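Local coordinates for protein amicyanin (PDB 1ID2) that probably carries electrons as a small type 1 blue copper protein of the plastocyanin/azurin family, at residues A[91-94]-A[98-101]; A[24-29]-A[52-57]; A[15-20]-A[43-48]; A[58-61]-A[66-69]; A[81-84]-A[88-91]. All coordinates share one frame; numbering follows the deposited sequence.

Interaction 1 of 5, residues A[91-94]-A[98-101]. With CU (copper (II) ion), chain D.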
# COMPACT_ATOMS: atom_id res chain seq x y z
N TYR A 91 5.47 4.98 2.88
CA TYR A 91 5.42 4.75 1.45
C TYR A 91 5.07 6.06 0.79
O TYR A 91 4.67 7.01 1.46
CB TYR A 91 4.39 3.67 1.09
CG TYR A 91 2.99 3.96 1.58
CD1 TYR A 91 2.07 4.60 0.76
CD2 TYR A 91 2.61 3.65 2.89
CE1 TYR A 91 0.81 4.94 1.23
CE2 TYR A 91 1.36 3.97 3.36
CZ TYR A 91 0.47 4.63 2.52
OH TYR A 91 -0.79 4.93 2.97
N PHE A 92 5.21 6.08 -0.53
CA PHE A 92 4.90 7.24 -1.32
C PHE A 92 4.48 6.70 -2.69
O PHE A 92 4.56 5.49 -2.94
CB PHE A 92 6.15 8.16 -1.44
CG PHE A 92 7.34 7.48 -2.05
CD1 PHE A 92 8.12 6.61 -1.29
CD2 PHE A 92 7.62 7.60 -3.41
CE1 PHE A 92 9.13 5.86 -1.88
CE2 PHE A 92 8.64 6.85 -4.00
CZ PHE A 92 9.39 5.97 -3.21
N CYS A 93 3.98 7.58 -3.54
CA CYS A 93 3.52 7.20 -4.86
C CYS A 93 4.61 7.61 -5.81
O CYS A 93 5.11 8.73 -5.72
CB CYS A 93 2.20 7.92 -5.18
SG CYS A 93 1.66 7.59 -6.83
N THR A 94 5.09 6.66 -6.58
CA THR A 94 6.32 6.82 -7.34
C THR A 94 6.33 8.05 -8.24
O THR A 94 7.28 8.82 -8.23
CB THR A 94 6.60 5.55 -8.17
OG1 THR A 94 6.86 4.45 -7.29
CG2 THR A 94 7.80 5.74 -9.09
N PHE A 98 5.02 13.54 -3.48
CA PHE A 98 4.43 14.37 -2.46
C PHE A 98 3.30 13.62 -1.77
O PHE A 98 2.79 14.09 -0.76
CB PHE A 98 3.88 15.65 -3.07
CG PHE A 98 2.98 15.42 -4.25
CD1 PHE A 98 1.61 15.25 -4.08
CD2 PHE A 98 3.49 15.37 -5.54
CE1 PHE A 98 0.77 15.02 -5.15
CE2 PHE A 98 2.64 15.16 -6.64
CZ PHE A 98 1.29 14.99 -6.44
N MET A 99 2.80 12.58 -2.43
CA MET A 99 1.86 11.62 -1.81
C MET A 99 2.63 10.62 -0.93
O MET A 99 3.45 9.86 -1.42
CB MET A 99 1.08 10.83 -2.87
CG MET A 99 0.06 11.61 -3.67
SD MET A 99 -0.72 10.56 -4.93
CE MET A 99 -1.80 9.56 -3.86
N ARG A 100 2.32 10.62 0.36
CA ARG A 100 3.04 9.84 1.34
C ARG A 100 2.03 9.28 2.32
O ARG A 100 1.02 9.92 2.61
CB ARG A 100 4.00 10.73 2.12
CG ARG A 100 5.08 11.34 1.31
CD ARG A 100 5.74 12.43 2.10
NE ARG A 100 6.34 13.40 1.19
CZ ARG A 100 7.63 13.48 0.92
NH1 ARG A 100 8.50 12.65 1.49
NH2 ARG A 100 8.04 14.28 -0.05
N GLY A 101 2.37 8.17 2.95
CA GLY A 101 1.58 7.69 4.08
C GLY A 101 2.46 6.78 4.91
O GLY A 101 3.62 6.52 4.55
CU CU D . 0.11 8.89 -7.13
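Y91 and G101 pair across the antiparallel hairpin of strands 87-92 and 100-105, which with its turn brings C93, H96 and M99 to the copper of this cupredoxin fold. The pair is bonded in both directions: Y91 N gives to G101 O at 2.9 Å, and G101 N to Y91 O at 3.0 Å. Nearer the metal, C93 N reaches M99 O at 3.2 Å, a more bent bond (141° at the hydrogen) that ties the backbones of two copper-site residues. With CG of Y91 between its backbone N and carbonyl carbon (chi1 56°), the phenol swings over its hairpin partner, and G101 CA makes a CH-pi contact 4.0 Å from the Y91 ring centroid. Glycine suits this place because a beta carbon there would collide with Y91 OH. Replacing Y91 by alanine would probably strip the G101 backbone of this aromatic cover, open a gap beside Y31 and leave W46 NE1 without its probable hydrogen bond to the phenol. C93 SG binds copper at 2.0 Å, while the bend of the M99 chain at chi3 brings M99 SD to 2.9 Å from the copper ion, the longer axial approach known from type 1 sites. A short thiolate bond and a long thioether contact, both braced by one hairpin, are consistent with a site that rearranges little on electron transfer.

Interaction 2 of 5, residues A[24-29]-A[52-57]; sequences VGIEKM and MPHNVA. With CU (copper (II) ion), chain D.
H54 has CG anti to its carbonyl carbon (chi1 -64°), which carries the imidazole toward I26 and M29, while I26 holds CG2 anti to its own backbone N, a rotation that turns this methyl to the imidazole. I26 CG2 comes to 3.5 Å from H54 CD2 on an oblique approach, the two side chains running past each other in opposite directions. M29 arrives from another quarter. Its chain, folded at chi2 and chi3, sets SD near the ring plane at the edge, 3.7 Å from H54 CE1, a sulfur-aromatic contact made 86° off the ring normal. The M52 backbone carbonyl carbon lies over one face of the imidazole, offset toward the rim. These groups pack round one ligand of the type 1 copper site: strand 22-27 and the turn after it form one wall, and the loop between strands 43-48 and 57-58 supplies the histidine. H54 ND1 binds the copper ion at 2.0 Å. On the far side of the same ring, H54 NE2 is hydrogen-bonded to E50 OE2, so metal and carboxylate together fix the rotation of the imidazole, and E50 OE2 also takes a hydrogen bond from M29 N. The flexible, apolar methionines suit the outer margin of the site, where they can fit themselves against the ring and each other. M29 CE and M52 CE touch at 3.6 Å, and M52 CE also reaches M29 SD at 3.7 Å.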
# COMPACT_ATOMS: atom_id res chain seq x y z
N VAL A 24 -7.03 1.45 2.57
CA VAL A 24 -6.63 2.83 2.46
C VAL A 24 -7.09 3.29 1.10
O VAL A 24 -6.67 2.73 0.08
CB VAL A 24 -5.11 3.02 2.62
CG1 VAL A 24 -4.73 4.48 2.30
CG2 VAL A 24 -4.69 2.68 4.06
N GLY A 25 -8.02 4.24 1.09
CA GLY A 25 -8.52 4.79 -0.16
C GLY A 25 -7.62 5.87 -0.71
O GLY A 25 -6.86 6.51 0.02
N ILE A 26 -7.67 6.03 -2.03
CA ILE A 26 -6.89 7.05 -2.69
C ILE A 26 -7.81 7.95 -3.52
O ILE A 26 -8.40 7.50 -4.50
CB ILE A 26 -5.80 6.42 -3.62
CG1 ILE A 26 -5.03 5.32 -2.87
CG2 ILE A 26 -4.85 7.51 -4.08
CD1 ILE A 26 -4.20 4.40 -3.77
N GLU A 27 -7.90 9.23 -3.13
CA GLU A 27 -8.73 10.19 -3.85
C GLU A 27 -8.04 11.52 -3.82
O GLU A 27 -7.45 11.90 -2.81
CB GLU A 27 -10.10 10.37 -3.19
CG GLU A 27 -11.25 9.65 -3.83
CD GLU A 27 -11.55 10.12 -5.24
OE1 GLU A 27 -12.22 11.15 -5.41
OE2 GLU A 27 -11.25 9.37 -6.17
N LYS A 28 -8.20 12.25 -4.92
CA LYS A 28 -7.71 13.61 -5.08
C LYS A 28 -6.25 13.80 -4.66
O LYS A 28 -5.89 14.75 -3.96
CB LYS A 28 -8.68 14.58 -4.40
CG LYS A 28 -10.20 14.21 -4.66
CD LYS A 28 -10.84 14.71 -6.01
CE LYS A 28 -10.07 14.28 -7.29
NZ LYS A 28 -10.45 12.95 -7.93
N MET A 29 -5.41 12.96 -5.25
CA MET A 29 -3.98 12.97 -5.07
C MET A 29 -3.57 12.82 -3.61
O MET A 29 -2.48 13.25 -3.23
CB MET A 29 -3.37 14.24 -5.66
CG MET A 29 -3.79 14.53 -7.09
SD MET A 29 -3.25 13.33 -8.28
CE MET A 29 -1.58 13.88 -8.66
N MET A 52 -6.37 9.02 -12.34
CA MET A 52 -4.91 9.14 -12.16
C MET A 52 -4.34 7.86 -11.58
O MET A 52 -4.72 7.45 -10.49
CB MET A 52 -4.58 10.28 -11.20
CG MET A 52 -3.10 10.55 -11.05
SD MET A 52 -2.43 11.42 -12.45
CE MET A 52 -2.71 13.14 -11.98
N PRO A 53 -3.33 7.29 -12.22
CA PRO A 53 -2.84 6.05 -11.63
C PRO A 53 -1.94 6.35 -10.44
O PRO A 53 -1.21 7.34 -10.43
CB PRO A 53 -2.09 5.38 -12.79
CG PRO A 53 -2.69 6.03 -14.03
CD PRO A 53 -2.87 7.45 -13.61
N HIS A 54 -1.99 5.47 -9.45
CA HIS A 54 -1.26 5.63 -8.20
C HIS A 54 -0.71 4.26 -7.80
O HIS A 54 -1.29 3.24 -8.16
CB HIS A 54 -2.17 6.17 -7.12
CG HIS A 54 -2.69 7.56 -7.40
ND1 HIS A 54 -1.86 8.64 -7.47
CD2 HIS A 54 -3.98 7.98 -7.48
CE1 HIS A 54 -2.64 9.70 -7.60
NE2 HIS A 54 -3.93 9.36 -7.60
N ASN A 55 0.48 4.24 -7.22
CA ASN A 55 1.01 2.99 -6.66
C ASN A 55 1.44 3.18 -5.21
O ASN A 55 1.09 4.20 -4.58
CB ASN A 55 2.17 2.44 -7.50
CG ASN A 55 3.48 3.19 -7.26
OD1 ASN A 55 3.46 4.34 -6.89
ND2 ASN A 55 4.61 2.55 -7.58
N VAL A 56 2.00 2.11 -4.63
CA VAL A 56 2.58 2.16 -3.28
C VAL A 56 4.04 1.76 -3.40
O VAL A 56 4.33 0.77 -4.08
CB VAL A 56 1.84 1.17 -2.31
CG1 VAL A 56 2.57 1.04 -0.99
CG2 VAL A 56 0.45 1.69 -2.05
N ALA A 57 4.94 2.63 -2.95
CA ALA A 57 6.38 2.39 -3.05
C ALA A 57 7.15 2.71 -1.77
O ALA A 57 6.68 3.46 -0.90
CB ALA A 57 6.97 3.17 -4.23
CU CU D . 0.11 8.89 -7.13

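Interaction 3 of 5, residues A[15-20]-A[43-48]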
# COMPACT_ATOMS: atom_id res chain seq x y z
N ALA A 15 -13.61 -4.99 -6.44
CA ALA A 15 -14.61 -6.01 -6.18
C ALA A 15 -14.03 -7.28 -5.56
O ALA A 15 -14.77 -8.03 -4.94
CB ALA A 15 -15.34 -6.35 -7.45
N ASP A 16 -12.71 -7.48 -5.66
CA ASP A 16 -12.05 -8.66 -5.08
C ASP A 16 -11.56 -8.48 -3.64
O ASP A 16 -11.02 -9.42 -3.06
CB ASP A 16 -10.85 -9.12 -5.93
CG ASP A 16 -11.24 -9.57 -7.34
OD1 ASP A 16 -10.33 -9.61 -8.20
OD2 ASP A 16 -12.44 -9.83 -7.61
N VAL A 17 -11.68 -7.26 -3.11
CA VAL A 17 -11.23 -6.93 -1.74
C VAL A 17 -12.20 -7.50 -0.69
O VAL A 17 -13.42 -7.39 -0.84
CB VAL A 17 -11.12 -5.39 -1.54
CG1 VAL A 17 -10.64 -5.06 -0.08
CG2 VAL A 17 -10.18 -4.78 -2.61
N PRO A 18 -11.68 -8.18 0.34
CA PRO A 18 -12.64 -8.79 1.26
C PRO A 18 -13.27 -7.79 2.22
O PRO A 18 -12.70 -6.73 2.52
CB PRO A 18 -11.82 -9.88 1.97
CG PRO A 18 -10.43 -9.46 1.83
CD PRO A 18 -10.34 -8.79 0.49
N ALA A 19 -14.46 -8.14 2.70
CA ALA A 19 -15.29 -7.19 3.39
C ALA A 19 -14.66 -6.70 4.70
O ALA A 19 -15.00 -5.63 5.22
CB ALA A 19 -16.64 -7.81 3.64
N ASP A 20 -13.80 -7.51 5.29
CA ASP A 20 -13.26 -7.19 6.61
C ASP A 20 -11.87 -6.56 6.57
O ASP A 20 -11.23 -6.36 7.60
CB ASP A 20 -13.24 -8.46 7.50
CG ASP A 20 -12.39 -9.61 6.92
OD1 ASP A 20 -12.10 -10.55 7.68
OD2 ASP A 20 -12.05 -9.60 5.71
N THR A 43 -2.89 -7.70 6.47
CA THR A 43 -2.74 -7.18 5.11
C THR A 43 -3.46 -5.83 5.03
O THR A 43 -4.45 -5.62 5.74
CB THR A 43 -3.34 -8.19 4.07
OG1 THR A 43 -2.70 -9.47 4.20
CG2 THR A 43 -3.15 -7.69 2.63
N VAL A 44 -2.84 -4.86 4.35
CA VAL A 44 -3.49 -3.57 4.08
C VAL A 44 -3.80 -3.56 2.60
O VAL A 44 -2.97 -3.95 1.82
CB VAL A 44 -2.56 -2.36 4.36
CG1 VAL A 44 -3.34 -1.08 4.21
CG2 VAL A 44 -1.97 -2.45 5.75
N TYR A 45 -4.99 -3.10 2.23
CA TYR A 45 -5.31 -2.87 0.83
C TYR A 45 -5.40 -1.39 0.56
O TYR A 45 -5.79 -0.62 1.44
CB TYR A 45 -6.65 -3.52 0.48
CG TYR A 45 -6.63 -5.04 0.47
CD1 TYR A 45 -6.61 -5.76 1.66
CD2 TYR A 45 -6.70 -5.75 -0.71
CE1 TYR A 45 -6.65 -7.15 1.66
CE2 TYR A 45 -6.78 -7.13 -0.72
CZ TYR A 45 -6.74 -7.82 0.46
OH TYR A 45 -6.81 -9.20 0.43
N TRP A 46 -4.93 -0.98 -0.61
CA TRP A 46 -5.09 0.37 -1.10
C TRP A 46 -6.04 0.24 -2.26
O TRP A 46 -6.00 -0.75 -2.96
CB TRP A 46 -3.76 0.93 -1.61
CG TRP A 46 -2.85 1.35 -0.51
CD1 TRP A 46 -2.73 2.59 0.03
CD2 TRP A 46 -1.94 0.50 0.22
NE1 TRP A 46 -1.83 2.57 1.06
CE2 TRP A 46 -1.34 1.31 1.20
CE3 TRP A 46 -1.59 -0.85 0.12
CZ2 TRP A 46 -0.39 0.78 2.09
CZ3 TRP A 46 -0.65 -1.36 1.00
CH2 TRP A 46 -0.06 -0.54 1.97
N VAL A 47 -6.97 1.18 -2.38
CA VAL A 47 -7.93 1.19 -3.50
C VAL A 47 -7.94 2.58 -4.12
O VAL A 47 -8.18 3.59 -3.46
CB VAL A 47 -9.38 0.84 -3.03
CG1 VAL A 47 -10.33 0.89 -4.22
CG2 VAL A 47 -9.41 -0.55 -2.40
N ASN A 48 -7.62 2.64 -5.41
CA ASN A 48 -7.59 3.89 -6.13
C ASN A 48 -8.98 4.26 -6.62
O ASN A 48 -9.61 3.49 -7.36
CB ASN A 48 -6.63 3.78 -7.32
CG ASN A 48 -6.44 5.11 -8.04
OD1 ASN A 48 -6.82 6.14 -7.52
ND2 ASN A 48 -5.84 5.09 -9.23
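V17 lies over one face of the Y45 ring, in a contact that joins the loop between strands 4-13 and 22-27 to the outer side of strand 43-48, part of the larger sheet of the cupredoxin beta sandwich. The valine and tyrosine side chains run past each other in opposite directions. V17 CG1 stands 4.2 Å from the Y45 ring centroid, only 20° off the ring normal, which makes this a CH-pi contact; CG1 is anti to the V17 backbone N, and that rotation sets it over the ring. P18 approaches differently. The P18 side chain crosses that of Y45 at about a right angle and meets the phenol end obliquely, with P18 CD 3.7 Å from Y45 CZ and 3.6 Å from Y45 OH. The broad, flat phenol can therefore serve two neighbours in sequence, one at the base of the ring and one at its hydroxyl end, while also packing on A21 and on A80 of strand 77-83. A serine in place of Y45 would probably leave V17 CG1 and the P18 ring without their aromatic support and free the loop to shift against the strand. Valine and proline suit this place at the surface, being compact, apolar and limited in rotation. Beside the tyrosine, V17 CG2 meets V47 CG2 at 4.3 Å.

Interaction 4 of 5, residues A[58-61]-A[66-69]; sequences FKKG and DAFR
F58 N gives its hydrogen to F68 O at 2.7 Å, a short and nearly straight bond (166° at the hydrogen). The return bond runs from F68 N to F58 O at 3.0 Å. Thus both amide hydrogens and both carbonyl oxygens of this antiparallel, hydrogen-bonded pair are engaged across it. The two acceptors come within 3.3 Å of each other without bonding, each satisfied by the opposite N-H. This pair belongs to a small two-stranded antiparallel sheet, 57-58 with 68-69, which closes a surface loop beside the beta sandwich. Toward the loop the polar pairing gives way to packing: A67 CB sits 3.6 Å from F58 O, and K60 CG lies 3.7 Å from A67 N, the lysine lending its aliphatic part while its end leads away. G61 N stands 4.0 Å from D66 O, too far for a bond. G61 turns with a positive phi of 87°, at which a beta carbon would press on the carbonyl oxygen of K60. Beneath the ladder the two phenylalanine side chains lie side by side and point the same way, with F68 CD1 at the edge of the F58 ring, 3.9 Å from F58 CD2. An aromatic residue suits position 58, since its ring is buried against I81, F83, Y89 and Y91, and V63 touches both rings.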
# COMPACT_ATOMS: atom_id res chain seq x y z
N PHE A 58 8.26 2.00 -1.58
CA PHE A 58 9.08 2.13 -0.38
C PHE A 58 10.51 2.39 -0.86
O PHE A 58 10.93 1.82 -1.87
CB PHE A 58 9.05 0.84 0.47
CG PHE A 58 7.66 0.46 1.04
CD1 PHE A 58 7.21 0.99 2.23
CD2 PHE A 58 6.83 -0.42 0.36
CE1 PHE A 58 5.94 0.66 2.74
CE2 PHE A 58 5.57 -0.75 0.87
CZ PHE A 58 5.13 -0.21 2.05
N LYS A 59 11.17 3.38 -0.26
CA LYS A 59 12.59 3.63 -0.50
C LYS A 59 13.42 2.44 0.01
O LYS A 59 12.91 1.57 0.73
CB LYS A 59 13.05 4.89 0.24
CG LYS A 59 12.43 6.21 -0.22
CD LYS A 59 13.17 6.74 -1.43
CE LYS A 59 12.46 7.91 -2.08
NZ LYS A 59 12.72 7.93 -3.56
N LYS A 60 14.72 2.47 -0.26
CA LYS A 60 15.64 1.43 0.20
C LYS A 60 15.63 1.39 1.72
O LYS A 60 15.61 2.44 2.37
CB LYS A 60 17.07 1.73 -0.26
CG LYS A 60 17.54 0.91 -1.46
CD LYS A 60 19.05 0.64 -1.40
CE LYS A 60 19.85 1.85 -0.93
NZ LYS A 60 19.77 3.03 -1.85
N GLY A 61 15.69 0.19 2.28
CA GLY A 61 15.96 0.06 3.70
C GLY A 61 14.72 0.13 4.54
O GLY A 61 14.81 0.18 5.77
N ASP A 66 16.48 -3.57 -0.34
CA ASP A 66 16.14 -2.89 -1.60
C ASP A 66 14.91 -1.99 -1.51
O ASP A 66 14.09 -2.11 -0.59
CB ASP A 66 15.88 -3.92 -2.70
CG ASP A 66 17.06 -4.78 -2.97
OD1 ASP A 66 16.92 -6.02 -2.88
OD2 ASP A 66 18.13 -4.22 -3.27
N ALA A 67 14.73 -1.20 -2.57
CA ALA A 67 13.52 -0.43 -2.79
C ALA A 67 12.42 -1.32 -3.35
O ALA A 67 12.71 -2.25 -4.13
CB ALA A 67 13.79 0.72 -3.75
N PHE A 68 11.18 -0.96 -3.05
CA PHE A 68 10.00 -1.68 -3.53
C PHE A 68 9.03 -0.71 -4.22
O PHE A 68 8.63 0.30 -3.65
CB PHE A 68 9.31 -2.40 -2.36
CG PHE A 68 8.14 -3.25 -2.78
CD1 PHE A 68 6.85 -2.72 -2.77
CD2 PHE A 68 8.35 -4.50 -3.35
CE1 PHE A 68 5.80 -3.41 -3.34
CE2 PHE A 68 7.29 -5.20 -3.93
CZ PHE A 68 6.02 -4.66 -3.93
N ARG A 69 8.69 -1.00 -5.47
CA ARG A 69 7.74 -0.20 -6.20
C ARG A 69 6.57 -1.06 -6.60
O ARG A 69 6.73 -1.99 -7.37
CB ARG A 69 8.40 0.36 -7.46
CG ARG A 69 7.71 1.58 -8.02
CD ARG A 69 7.59 1.51 -9.53
NE ARG A 69 6.34 0.89 -9.94
CZ ARG A 69 5.46 1.42 -10.80
NH1 ARG A 69 5.68 2.61 -11.35
NH2 ARG A 69 4.41 0.71 -11.16

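Interaction 5 of 5, residues A[81-84]-A[88-91]; sequences ITFN and SYDY
Over one face of the Y89 ring sits F83 CD2, 3.9 Å above the plane and offset toward the rim, while the F83 ring has I81 CG2 from its own strand over one face. The two rings meet obliquely, with centroids 5.2 Å apart and planes at 51°, so the pair is neither a parallel stack nor an edge-to-face one. F83 CE2 makes the nearest approach, 3.8 Å from Y89 CG, and also touches Y89 CB at 3.9 Å. Both side chains point to the facing strand, and CG anti to the carbonyl carbon turns each ring to meet the other as they pass in opposite directions. Strands 77-83 and 87-92 belong to the two facing sheets of the beta sandwich, and the large flat side chains bridge the space between them: the F83 and Y89 CA atoms are 9.3 Å apart. F58, V103 and V105 adjoin the phenylalanine. Phenylalanine suits this buried place because it brings no polar group, whereas the tyrosine hydroxyl is provided for by its hydrogen bond with E85 O. The sheets are thus held here by dispersion and by the exclusion of water, forces that need shape rather than exact direction.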
# COMPACT_ATOMS: atom_id res chain seq x y z
N ILE A 81 -0.61 -5.59 0.53
CA ILE A 81 0.69 -5.90 1.08
C ILE A 81 0.44 -6.44 2.47
O ILE A 81 -0.30 -5.82 3.27
CB ILE A 81 1.61 -4.64 1.18
CG1 ILE A 81 1.85 -4.04 -0.20
CG2 ILE A 81 2.96 -5.04 1.77
CD1 ILE A 81 2.78 -2.84 -0.20
N THR A 82 1.04 -7.60 2.75
CA THR A 82 1.02 -8.18 4.08
C THR A 82 2.29 -7.81 4.84
O THR A 82 3.39 -8.04 4.36
CB THR A 82 0.90 -9.70 3.97
OG1 THR A 82 -0.32 -10.01 3.28
CG2 THR A 82 0.90 -10.35 5.35
N PHE A 83 2.12 -7.26 6.04
CA PHE A 83 3.23 -6.74 6.83
C PHE A 83 3.54 -7.73 7.93
O PHE A 83 2.75 -7.93 8.85
CB PHE A 83 2.89 -5.38 7.45
CG PHE A 83 2.94 -4.25 6.48
CD1 PHE A 83 1.83 -3.93 5.71
CD2 PHE A 83 4.11 -3.55 6.27
CE1 PHE A 83 1.91 -2.93 4.75
CE2 PHE A 83 4.19 -2.53 5.32
CZ PHE A 83 3.10 -2.23 4.56
N ASN A 84 4.71 -8.35 7.85
CA ASN A 84 5.03 -9.46 8.72
C ASN A 84 5.73 -9.01 9.97
O ASN A 84 5.59 -9.64 11.01
CB ASN A 84 5.90 -10.47 7.99
CG ASN A 84 5.23 -11.01 6.76
OD1 ASN A 84 4.08 -11.45 6.81
ND2 ASN A 84 5.92 -10.94 5.64
N SER A 88 7.59 0.90 11.69
CA SER A 88 6.94 2.00 10.95
C SER A 88 7.43 2.06 9.51
O SER A 88 8.62 2.27 9.27
CB SER A 88 7.21 3.36 11.60
OG SER A 88 6.67 3.41 12.89
N TYR A 89 6.50 1.98 8.56
CA TYR A 89 6.83 1.87 7.15
C TYR A 89 6.18 3.02 6.41
O TYR A 89 4.98 3.20 6.49
CB TYR A 89 6.31 0.54 6.59
CG TYR A 89 6.75 -0.67 7.38
CD1 TYR A 89 7.88 -1.37 7.01
CD2 TYR A 89 6.10 -1.04 8.55
CE1 TYR A 89 8.38 -2.40 7.78
CE2 TYR A 89 6.59 -2.08 9.34
CZ TYR A 89 7.74 -2.74 8.94
OH TYR A 89 8.33 -3.72 9.72
N ASP A 90 7.01 3.89 5.86
CA ASP A 90 6.59 5.00 5.01
C ASP A 90 6.50 4.52 3.59
O ASP A 90 7.46 3.94 3.08
CB ASP A 90 7.63 6.12 5.02
CG ASP A 90 8.00 6.56 6.39
OD1 ASP A 90 9.14 6.25 6.83
OD2 ASP A 90 7.13 7.23 7.01
N TYR A 91 5.47 4.98 2.88
CA TYR A 91 5.42 4.75 1.45
C TYR A 91 5.07 6.06 0.79
O TYR A 91 4.67 7.01 1.46
CB TYR A 91 4.39 3.67 1.09
CG TYR A 91 2.99 3.96 1.58
CD1 TYR A 91 2.07 4.60 0.76
CD2 TYR A 91 2.61 3.65 2.89
CE1 TYR A 91 0.81 4.94 1.23
CE2 TYR A 91 1.36 3.97 3.36
CZ TYR A 91 0.47 4.63 2.52
OH TYR A 91 -0.79 4.93 2.97

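In the fold
Interactions 1 and 2 converge on the copper, and a probable hydrogen bond from T94 N to N55 OD1 ties them together; interaction 1 adds backbone hydrogen bonds, while interaction 2 joins its segments by apolar and sulfur-aromatic contacts. Interaction 5 is wholly buried and apolar, joining the two sheets, and shares strand 87-92 with interaction 1. Interactions 3 and 4 lie near the surface on opposite sides of the chain's centre, about 22 Å apart between centres. The first is apolar cover on the larger sheet, the second a hydrogen-bonded ladder whose F58 reaches into the core beside interaction 5. Strand 43-48 of interaction 3 adjoins strand 22-27 of interaction 2 and strand 77-83 of interaction 5.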